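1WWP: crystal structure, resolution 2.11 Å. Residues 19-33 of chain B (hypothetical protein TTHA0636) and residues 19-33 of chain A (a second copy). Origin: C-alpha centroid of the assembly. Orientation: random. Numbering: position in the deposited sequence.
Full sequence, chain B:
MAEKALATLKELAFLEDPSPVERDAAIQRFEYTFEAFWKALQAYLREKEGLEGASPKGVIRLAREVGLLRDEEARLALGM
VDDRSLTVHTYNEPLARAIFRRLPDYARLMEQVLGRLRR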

ATOM      1  N   SER B  19      -2.797   2.885 -18.483  1.00 39.35           N
ATOM      2  CA  SER B  19      -1.385   3.140 -18.711  1.00 43.24           C
ATOM      3  C   SER B  19      -0.772   2.564 -17.442  1.00 46.37           C
ATOM      4  O   SER B  19      -1.498   2.216 -16.513  1.00 41.20           O
ATOM      5  CB  SER B  19      -1.100   4.640 -18.776  1.00 38.46           C
ATOM      6  OG  SER B  19      -1.371   5.269 -17.534  1.00 44.15           O
ATOM      7  N   PRO B  20       0.559   2.419 -17.401  1.00 47.40           N
ATOM      8  CA  PRO B  20       1.218   1.881 -16.206  1.00 44.56           C
ATOM      9  C   PRO B  20       0.951   2.770 -14.971  1.00 42.07           C
ATOM     10  O   PRO B  20       0.900   2.276 -13.842  1.00 38.00           O
ATOM     11  CB  PRO B  20       2.689   1.860 -16.614  1.00 44.53           C
ATOM     12  CG  PRO B  20       2.604   1.514 -18.078  1.00 45.94           C
ATOM     13  CD  PRO B  20       1.480   2.422 -18.556  1.00 46.34           C
ATOM     14  N   VAL B  21       0.784   4.072 -15.188  1.00 30.68           N
ATOM     15  CA  VAL B  21       0.508   4.997 -14.088  1.00 36.26           C
ATOM     16  C   VAL B  21      -0.932   4.820 -13.611  1.00 37.27           C
ATOM     17  O   VAL B  21      -1.203   4.856 -12.412  1.00 33.10           O
ATOM     18  CB  VAL B  21       0.755   6.478 -14.498  1.00 37.08           C
ATOM     19  CG1 VAL B  21       0.073   7.436 -13.521  1.00 30.97           C
ATOM     20  CG2 VAL B  21       2.247   6.762 -14.485  1.00 42.29           C
ATOM     21  N   GLU B  22      -1.849   4.611 -14.548  1.00 32.80           N
ATOM     22  CA  GLU B  22      -3.245   4.398 -14.206  1.00 32.71           C
ATOM     23  C   GLU B  22      -3.423   3.073 -13.451  1.00 29.72           C
ATOM     24  O   GLU B  22      -4.274   2.972 -12.576  1.00 31.79           O
ATOM     25  CB  GLU B  22      -4.106   4.367 -15.473  1.00 27.38           C
ATOM     26  CG  GLU B  22      -4.184   5.678 -16.229  1.00 45.45           C
ATOM     27  CD  GLU B  22      -4.979   5.561 -17.525  1.00 35.04           C
ATOM     28  OE1 GLU B  22      -4.647   4.697 -18.353  1.00 41.98           O
ATOM     29  OE2 GLU B  22      -5.939   6.332 -17.714  1.00 40.76           O
ATOM     30  N   ARG B  23      -2.649   2.053 -13.812  1.00 30.67           N
ATOM     31  CA  ARG B  23      -2.758   0.736 -13.156  1.00 36.74           C
ATOM     32  C   ARG B  23      -2.224   0.755 -11.713  1.00 28.26           C
ATOM     33  O   ARG B  23      -2.813   0.164 -10.814  1.00 39.12           O
ATOM     34  CB  ARG B  23      -1.998  -0.331 -13.954  1.00 37.05           C
ATOM     35  CG  ARG B  23      -2.039  -1.704 -13.305  1.00 45.00           C
ATOM     36  CD  ARG B  23      -0.920  -2.622 -13.798  1.00 56.55           C
ATOM     37  NE  ARG B  23      -1.004  -2.888 -15.233  1.00 66.21           N
ATOM     38  CZ  ARG B  23      -0.346  -2.204 -16.162  1.00 69.79           C
ATOM     39  NH1 ARG B  23       0.458  -1.212 -15.810  1.00 73.50           N
ATOM     40  NH2 ARG B  23      -0.500  -2.504 -17.447  1.00 73.11           N
ATOM     41  N   ASP B  24      -1.091   1.414 -11.508  1.00 27.65           N
ATOM     42  CA  ASP B  24      -0.515   1.516 -10.182  1.00 36.30           C
ATOM     43  C   ASP B  24      -1.425   2.387  -9.312  1.00 36.24           C
ATOM     44  O   ASP B  24      -1.606   2.104  -8.134  1.00 25.99           O
ATOM     45  CB  ASP B  24       0.912   2.072 -10.259  1.00 33.32           C
ATOM     46  CG  ASP B  24       1.917   1.031 -10.787  1.00 47.73           C
ATOM     47  OD1 ASP B  24       2.979   1.433 -11.340  1.00 35.31           O
ATOM     48  OD2 ASP B  24       1.646  -0.192 -10.636  1.00 39.24           O
ATOM     49  N   ALA B  25      -2.033   3.414  -9.897  1.00 29.47           N
ATOM     50  CA  ALA B  25      -2.933   4.261  -9.134  1.00 28.68           C
ATOM     51  C   ALA B  25      -4.199   3.492  -8.724  1.00 32.67           C
ATOM     52  O   ALA B  25      -4.728   3.690  -7.629  1.00 28.84           O
ATOM     53  CB  ALA B  25      -3.308   5.486  -9.950  1.00 22.02           C
ATOM     54  N   ALA B  26      -4.686   2.627  -9.607  1.00 29.61           N
ATOM     55  CA  ALA B  26      -5.882   1.840  -9.335  1.00 29.26           C
ATOM     56  C   ALA B  26      -5.582   0.859  -8.209  1.00 27.63           C
ATOM     57  O   ALA B  26      -6.448   0.588  -7.396  1.00 26.21           O
ATOM     58  CB  ALA B  26      -6.329   1.077 -10.590  1.00 27.31           C
ATOM     59  N   ILE B  27      -4.362   0.337  -8.163  1.00 22.35           N
ATOM     60  CA  ILE B  27      -4.020  -0.594  -7.108  1.00 31.73           C
ATOM     61  C   ILE B  27      -3.904   0.151  -5.781  1.00 32.17           C
ATOM     62  O   ILE B  27      -4.326  -0.365  -4.751  1.00 28.74           O
ATOM     63  CB  ILE B  27      -2.738  -1.372  -7.415  1.00 25.15           C
ATOM     64  CG1 ILE B  27      -3.005  -2.318  -8.597  1.00 32.80           C
ATOM     65  CG2 ILE B  27      -2.341  -2.245  -6.203  1.00 30.92           C
ATOM     66  CD1 ILE B  27      -1.746  -2.898  -9.189  1.00 28.69           C
ATOM     67  N   GLN B  28      -3.360   1.364  -5.812  1.00 32.85           N
ATOM     68  CA  GLN B  28      -3.250   2.178  -4.592  1.00 32.29           C
ATOM     69  C   GLN B  28      -4.650   2.485  -4.026  1.00 24.77           C
ATOM     70  O   GLN B  28      -4.881   2.353  -2.822  1.00 25.27           O
ATOM     71  CB  GLN B  28      -2.486   3.473  -4.896  1.00 29.16           C
ATOM     72  CG  GLN B  28      -2.294   4.418  -3.713  1.00 32.84           C
ATOM     73  CD  GLN B  28      -1.826   3.706  -2.466  1.00 38.44           C
ATOM     74  OE1 GLN B  28      -0.986   2.807  -2.524  1.00 35.93           O
ATOM     75  NE2 GLN B  28      -2.363   4.113  -1.324  1.00 42.88           N
ATOM     76  N   ARG B  29      -5.595   2.828  -4.900  1.00 23.17           N
ATOM     77  CA  ARG B  29      -6.953   3.156  -4.476  1.00 27.42           C
ATOM     78  C   ARG B  29      -7.739   1.932  -3.982  1.00 28.96           C
ATOM     79  O   ARG B  29      -8.718   2.054  -3.239  1.00 21.51           O
ATOM     80  CB  ARG B  29      -7.731   3.843  -5.605  1.00 26.58           C
ATOM     81  CG  ARG B  29      -7.057   5.115  -6.143  1.00 28.12           C
ATOM     82  CD  ARG B  29      -7.988   5.917  -7.067  1.00 25.37           C
ATOM     83  NE  ARG B  29      -7.346   7.181  -7.489  1.00 26.73           N
ATOM     84  CZ  ARG B  29      -7.786   7.968  -8.469  1.00 26.58           C
ATOM     85  NH1 ARG B  29      -8.873   7.651  -9.165  1.00 23.59           N
ATOM     86  NH2 ARG B  29      -7.142   9.089  -8.742  1.00 28.86           N
ATOM     87  N   PHE B  30      -7.341   0.760  -4.450  1.00 27.09           N
ATOM     88  CA  PHE B  30      -7.969  -0.466  -4.010  1.00 23.60           C
ATOM     89  C   PHE B  30      -7.535  -0.638  -2.541  1.00 17.43           C
ATOM     90  O   PHE B  30      -8.369  -0.920  -1.694  1.00 30.88           O
ATOM     91  CB  PHE B  30      -7.477  -1.646  -4.854  1.00 22.32           C
ATOM     92  CG  PHE B  30      -7.686  -2.986  -4.198  1.00 31.37           C
ATOM     93  CD1 PHE B  30      -8.964  -3.430  -3.898  1.00 20.60           C
ATOM     94  CD2 PHE B  30      -6.594  -3.783  -3.852  1.00 36.61           C
ATOM     95  CE1 PHE B  30      -9.163  -4.659  -3.252  1.00 40.58           C
ATOM     96  CE2 PHE B  30      -6.778  -5.017  -3.204  1.00 36.67           C
ATOM     97  CZ  PHE B  30      -8.067  -5.453  -2.902  1.00 31.18           C
ATOM     98  N   GLU B  31      -6.240  -0.439  -2.267  1.00 16.35           N
ATOM     99  CA  GLU B  31      -5.687  -0.567  -0.924  1.00 26.55           C
ATOM    100  C   GLU B  31      -6.356   0.371   0.063  1.00 30.20           C
ATOM    101  O   GLU B  31      -6.804  -0.066   1.117  1.00 29.63           O
ATOM    102  CB  GLU B  31      -4.193  -0.280  -0.900  1.00 23.38           C
ATOM    103  CG  GLU B  31      -3.280  -1.397  -1.386  1.00 30.53           C
ATOM    104  CD  GLU B  31      -1.813  -1.016  -1.222  1.00 38.29           C
ATOM    105  OE1 GLU B  31      -1.375  -0.051  -1.862  1.00 41.81           O
ATOM    106  OE2 GLU B  31      -1.089  -1.672  -0.439  1.00 54.42           O
ATOM    107  N   TYR B  32      -6.439   1.658  -0.253  1.00 26.11           N
ATOM    108  CA  TYR B  32      -7.083   2.540   0.704  1.00 21.59           C
ATOM    109  C   TYR B  32      -8.593   2.413   0.727  1.00 23.71           C
ATOM    110  O   TYR B  32      -9.226   2.787   1.698  1.00 30.07           O
ATOM    111  CB  TYR B  32      -6.619   3.989   0.549  1.00 31.60           C
ATOM    112  CG  TYR B  32      -7.072   4.733  -0.672  1.00 22.50           C
ATOM    113  CD1 TYR B  32      -8.410   4.775  -1.038  1.00 24.09           C
ATOM    114  CD2 TYR B  32      -6.167   5.522  -1.389  1.00 33.15           C
ATOM    115  CE1 TYR B  32      -8.844   5.599  -2.092  1.00 30.76           C
ATOM    116  CE2 TYR B  32      -6.587   6.335  -2.429  1.00 26.73           C
ATOM    117  CZ  TYR B  32      -7.915   6.370  -2.778  1.00 28.57           C
ATOM    118  OH  TYR B  32      -8.318   7.159  -3.838  1.00 32.50           O
ATOM    119  N   THR B  33      -9.186   1.838  -0.312  1.00 20.70           N
ATOM    120  CA  THR B  33     -10.619   1.645  -0.301  1.00 21.58           C
ATOM    121  C   THR B  33     -10.968   0.384   0.537  1.00 27.76           C
ATOM    122  O   THR B  33     -11.967   0.362   1.242  1.00 26.75           O
ATOM    123  CB  THR B  33     -11.174   1.465  -1.714  1.00 28.23           C
ATOM    124  OG1 THR B  33     -11.040   2.702  -2.439  1.00 28.96           O
ATOM    125  CG2 THR B  33     -12.637   1.061  -1.662  1.00 21.26           C
TER
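Chain A (19-33) SPVERDAAIQRFEYT

Chain A repeats the conformation of chain B: S19(A) stands just before a helix that begins at P20(A) and continues past T33(A), with phi/psi values near -65/-40 and an unbroken series of i to i+4 backbone hydrogen bonds, from R23(A) N to S19(A) O (3.0 Å) up to T33(A) N to R29(A) O (2.9 Å). The helix start is capped, E22(A) N donating to the side chain of S19(A).

The two helices cross at 73° between their N-to-C directions, and their axes approach to 7.3 Å. The axes come this close where two alanines meet: CA of A25(A) lies 4.0 Å from CA of A25(B), and the two CB atoms are 4.2 Å apart. Each alanine methyl also meets backbone, A25(A) CB lying 3.4 Å from V21(B) O and A25(B) CB 3.4 Å from V21(A) O. One turn on, the CA atoms of Q28(A) and Q28(B) are 5.3 Å apart.

Three bumps of chain A enter hollows of chain B, and the same three residues of chain B enter the matching hollows of chain A. V21(A) sits among V21(B), E22(B), A25(B) and R29(B); its CG1 is 3.8 Å from V21(B) CG1 and 3.8 Å from A25(B) CB, an apolar patch on the N-terminal side of the crossing.

D24(A) points toward chain B and fills the hollow formed by A25(B), Q28(B), R29(B) and Y32(B). Its fit is also electrostatic: R29(B) NE donates to D24(A) OD1 at 2.7 Å and 168°, within a salt bridge, and the carboxylate oxygen lies at the guanidinium edge, near its plane. The reciprocal bridge joins R29(A) NE to D24(B) OD1 at 3.0 Å and 158°. Both arginines start sideways, but their ends come nearer to the partner helix. A water links D24(B) OD1 (2.4 Å) to Y32(A) OH (2.6 Å).

Q28(A) is the third bump, lodged among D24(B), I27(B), Q28(B) and E31(B). Here the symmetry loosens: chi3 is 180° in Q28(A) but 40° in Q28(B). Q28(A) NE2 donates to Q28(B) OE1 at 3.3 Å and, weakly, to E31(B) OE1 at 3.0 Å. Beside it two acid groups approach closely, E31(A) OE2 lying 2.7 Å from E31(B) OE1.

Together these contacts bury 800 Å², counting both sides. A26(A) points away and R23(A), F30(A) and T33(A) make no contact, confirming that one face of the helix does the packing.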

ATOM      1  N   SER A  19      -1.084  14.964 -11.226  1.00 37.33           N
ATOM      2  CA  SER A  19      -2.535  14.838 -11.234  1.00 41.19           C
ATOM      3  C   SER A  19      -2.831  13.860 -10.088  1.00 38.72           C
ATOM      4  O   SER A  19      -1.913  13.258  -9.535  1.00 35.36           O
ATOM      5  CB  SER A  19      -2.973  14.202 -12.550  1.00 41.75           C
ATOM      6  OG  SER A  19      -2.260  12.991 -12.748  1.00 42.82           O
ATOM      7  N   PRO A  20      -4.106  13.708  -9.708  1.00 37.97           N
ATOM      8  CA  PRO A  20      -4.406  12.767  -8.621  1.00 39.09           C
ATOM      9  C   PRO A  20      -3.992  11.332  -8.998  1.00 35.37           C
ATOM     10  O   PRO A  20      -3.602  10.546  -8.135  1.00 40.72           O
ATOM     11  CB  PRO A  20      -5.913  12.919  -8.444  1.00 35.48           C
ATOM     12  CG  PRO A  20      -6.120  14.378  -8.786  1.00 38.04           C
ATOM     13  CD  PRO A  20      -5.279  14.540 -10.021  1.00 37.85           C
ATOM     14  N   VAL A  21      -4.072  10.998 -10.283  1.00 34.41           N
ATOM     15  CA  VAL A  21      -3.681   9.659 -10.735  1.00 32.51           C
ATOM     16  C   VAL A  21      -2.179   9.446 -10.562  1.00 37.57           C
ATOM     17  O   VAL A  21      -1.746   8.463  -9.966  1.00 33.10           O
ATOM     18  CB  VAL A  21      -4.062   9.427 -12.210  1.00 30.88           C
ATOM     19  CG1 VAL A  21      -3.566   8.068 -12.673  1.00 35.75           C
ATOM     20  CG2 VAL A  21      -5.576   9.511 -12.372  1.00 30.53           C
ATOM     21  N   GLU A  22      -1.381  10.386 -11.061  1.00 31.61           N
ATOM     22  CA  GLU A  22       0.064  10.271 -10.953  1.00 35.48           C
ATOM     23  C   GLU A  22       0.517  10.187  -9.503  1.00 32.98           C
ATOM     24  O   GLU A  22       1.410   9.415  -9.168  1.00 32.76           O
ATOM     25  CB  GLU A  22       0.729  11.472 -11.634  1.00 37.45           C
ATOM     26  CG  GLU A  22       0.262  11.646 -13.057  1.00 51.70           C
ATOM     27  CD  GLU A  22       0.712  12.958 -13.648  1.00 59.18           C
ATOM     28  OE1 GLU A  22       0.414  14.008 -13.040  1.00 59.36           O
ATOM     29  OE2 GLU A  22       1.360  12.936 -14.716  1.00 63.13           O
ATOM     30  N   ARG A  23      -0.098  11.012  -8.658  1.00 29.61           N
ATOM     31  CA  ARG A  23       0.212  11.051  -7.242  1.00 32.14           C
ATOM     32  C   ARG A  23      -0.078   9.687  -6.555  1.00 29.62           C
ATOM     33  O   ARG A  23       0.748   9.162  -5.829  1.00 28.30           O
ATOM     34  CB  ARG A  23      -0.618  12.154  -6.601  1.00 30.98           C
ATOM     35  CG  ARG A  23      -0.298  12.439  -5.150  1.00 44.38           C
ATOM     36  CD  ARG A  23      -1.293  13.450  -4.626  1.00 49.57           C
ATOM     37  NE  ARG A  23      -1.452  14.548  -5.576  1.00 62.19           N
ATOM     38  CZ  ARG A  23      -2.561  15.265  -5.717  1.00 61.38           C
ATOM     39  NH1 ARG A  23      -3.617  14.999  -4.965  1.00 58.78           N
ATOM     40  NH2 ARG A  23      -2.614  16.236  -6.620  1.00 65.09           N
ATOM     41  N   ASP A  24      -1.261   9.131  -6.786  1.00 30.89           N
ATOM     42  CA  ASP A  24      -1.609   7.839  -6.196  1.00 32.24           C
ATOM     43  C   ASP A  24      -0.619   6.776  -6.677  1.00 36.41           C
ATOM     44  O   ASP A  24      -0.180   5.923  -5.904  1.00 36.11           O
ATOM     45  CB  ASP A  24      -3.057   7.482  -6.561  1.00 23.10           C
ATOM     46  CG  ASP A  24      -4.061   8.358  -5.824  1.00 32.85           C
ATOM     47  OD1 ASP A  24      -5.276   8.271  -6.116  1.00 37.74           O
ATOM     48  OD2 ASP A  24      -3.619   9.138  -4.939  1.00 41.29           O
ATOM     49  N   ALA A  25      -0.257   6.852  -7.955  1.00 31.37           N
ATOM     50  CA  ALA A  25       0.701   5.931  -8.551  1.00 27.16           C
ATOM     51  C   ALA A  25       2.083   6.078  -7.908  1.00 28.98           C
ATOM     52  O   ALA A  25       2.794   5.101  -7.708  1.00 28.24           O
ATOM     53  CB  ALA A  25       0.805   6.192 -10.062  1.00 27.36           C
ATOM     54  N   ALA A  26       2.474   7.309  -7.604  1.00 34.45           N
ATOM     55  CA  ALA A  26       3.776   7.560  -6.985  1.00 33.77           C
ATOM     56  C   ALA A  26       3.773   6.951  -5.584  1.00 29.57           C
ATOM     57  O   ALA A  26       4.782   6.451  -5.110  1.00 25.79           O
ATOM     58  CB  ALA A  26       4.038   9.050  -6.894  1.00 22.89           C
ATOM     59  N   ILE A  27       2.625   6.993  -4.927  1.00 33.36           N
ATOM     60  CA  ILE A  27       2.526   6.445  -3.580  1.00 34.29           C
ATOM     61  C   ILE A  27       2.646   4.921  -3.617  1.00 30.52           C
ATOM     62  O   ILE A  27       3.325   4.319  -2.789  1.00 32.52           O
ATOM     63  CB  ILE A  27       1.199   6.881  -2.938  1.00 35.06           C
ATOM     64  CG1 ILE A  27       1.248   8.386  -2.679  1.00 35.47           C
ATOM     65  CG2 ILE A  27       0.937   6.097  -1.666  1.00 28.05           C
ATOM     66  CD1 ILE A  27      -0.090   8.973  -2.262  1.00 39.88           C
ATOM     67  N   GLN A  28       1.994   4.307  -4.596  1.00 31.91           N
ATOM     68  CA  GLN A  28       2.052   2.866  -4.771  1.00 27.81           C
ATOM     69  C   GLN A  28       3.499   2.441  -5.036  1.00 31.17           C
ATOM     70  O   GLN A  28       3.995   1.478  -4.449  1.00 34.48           O
ATOM     71  CB  GLN A  28       1.151   2.444  -5.945  1.00 25.66           C
ATOM     72  CG  GLN A  28       1.361   1.009  -6.434  1.00 27.55           C
ATOM     73  CD  GLN A  28       0.863  -0.058  -5.456  1.00 43.17           C
ATOM     74  OE1 GLN A  28       0.977  -1.253  -5.733  1.00 46.24           O
ATOM     75  NE2 GLN A  28       0.311   0.367  -4.319  1.00 35.00           N
ATOM     76  N   ARG A  29       4.188   3.162  -5.909  1.00 29.32           N
ATOM     77  CA  ARG A  29       5.573   2.821  -6.231  1.00 26.03           C
ATOM     78  C   ARG A  29       6.488   3.022  -5.048  1.00 26.07           C
ATOM     79  O   ARG A  29       7.443   2.277  -4.853  1.00 24.84           O
ATOM     80  CB  ARG A  29       6.053   3.650  -7.427  1.00 34.16           C
ATOM     81  CG  ARG A  29       5.263   3.338  -8.688  1.00 35.68           C
ATOM     82  CD  ARG A  29       5.689   4.166  -9.919  1.00 31.88           C
ATOM     83  NE  ARG A  29       4.938   3.670 -11.071  1.00 42.22           N
ATOM     84  CZ  ARG A  29       5.049   4.104 -12.324  1.00 45.39           C
ATOM     85  NH1 ARG A  29       5.902   5.074 -12.641  1.00 44.96           N
ATOM     86  NH2 ARG A  29       4.286   3.560 -13.261  1.00 33.09           N
ATOM     87  N   PHE A  30       6.220   4.052  -4.263  1.00 26.51           N
ATOM     88  CA  PHE A  30       7.022   4.273  -3.072  1.00 27.25           C
ATOM     89  C   PHE A  30       6.884   3.023  -2.175  1.00 23.51           C
ATOM     90  O   PHE A  30       7.860   2.535  -1.594  1.00 29.02           O
ATOM     91  CB  PHE A  30       6.504   5.516  -2.339  1.00 29.11           C
ATOM     92  CG  PHE A  30       6.931   5.594  -0.900  1.00 34.91           C
ATOM     93  CD1 PHE A  30       8.275   5.642  -0.559  1.00 36.93           C
ATOM     94  CD2 PHE A  30       5.976   5.595   0.119  1.00 36.20           C
ATOM     95  CE1 PHE A  30       8.669   5.686   0.786  1.00 45.82           C
ATOM     96  CE2 PHE A  30       6.365   5.639   1.479  1.00 36.91           C
ATOM     97  CZ  PHE A  30       7.708   5.683   1.806  1.00 34.91           C
ATOM     98  N   GLU A  31       5.665   2.507  -2.080  1.00 25.19           N
ATOM     99  CA  GLU A  31       5.413   1.335  -1.250  1.00 28.47           C
ATOM    100  C   GLU A  31       6.294   0.162  -1.632  1.00 31.16           C
ATOM    101  O   GLU A  31       7.077  -0.320  -0.809  1.00 33.17           O
ATOM    102  CB  GLU A  31       3.943   0.923  -1.344  1.00 24.69           C
ATOM    103  CG  GLU A  31       2.983   1.853  -0.605  1.00 34.02           C
ATOM    104  CD  GLU A  31       1.555   1.320  -0.595  1.00 37.12           C
ATOM    105  OE1 GLU A  31       0.752   1.765   0.249  1.00 45.82           O
ATOM    106  OE2 GLU A  31       1.227   0.450  -1.430  1.00 45.46           O
ATOM    107  N   TYR A  32       6.200  -0.297  -2.880  1.00 31.26           N
ATOM    108  CA  TYR A  32       7.015  -1.438  -3.255  1.00 34.64           C
ATOM    109  C   TYR A  32       8.502  -1.152  -3.350  1.00 33.53           C
ATOM    110  O   TYR A  32       9.313  -2.069  -3.257  1.00 38.66           O
ATOM    111  CB  TYR A  32       6.479  -2.120  -4.528  1.00 38.85           C
ATOM    112  CG  TYR A  32       6.512  -1.361  -5.836  1.00 37.41           C
ATOM    113  CD1 TYR A  32       7.717  -1.056  -6.461  1.00 40.41           C
ATOM    114  CD2 TYR A  32       5.318  -1.067  -6.514  1.00 37.70           C
ATOM    115  CE1 TYR A  32       7.737  -0.485  -7.751  1.00 44.51           C
ATOM    116  CE2 TYR A  32       5.325  -0.502  -7.792  1.00 38.21           C
ATOM    117  CZ  TYR A  32       6.534  -0.219  -8.409  1.00 44.72           C
ATOM    118  OH  TYR A  32       6.527   0.294  -9.690  1.00 42.33           O
ATOM    119  N   THR A  33       8.872   0.115  -3.508  1.00 25.90           N
ATOM    120  CA  THR A  33      10.280   0.459  -3.551  1.00 29.31           C
ATOM    121  C   THR A  33      10.837   0.399  -2.131  1.00 29.14           C
ATOM    122  O   THR A  33      11.969  -0.031  -1.895  1.00 27.75           O
ATOM    123  CB  THR A  33      10.500   1.891  -4.096  1.00 34.83           C
ATOM    124  OG1 THR A  33      10.091   1.947  -5.468  1.00 38.24           O
ATOM    125  CG2 THR A  33      11.975   2.288  -3.956  1.00 25.48           C
TER
HETATM  126  O   HOH W   1       4.913   0.033 -11.735  1.00 46.06           O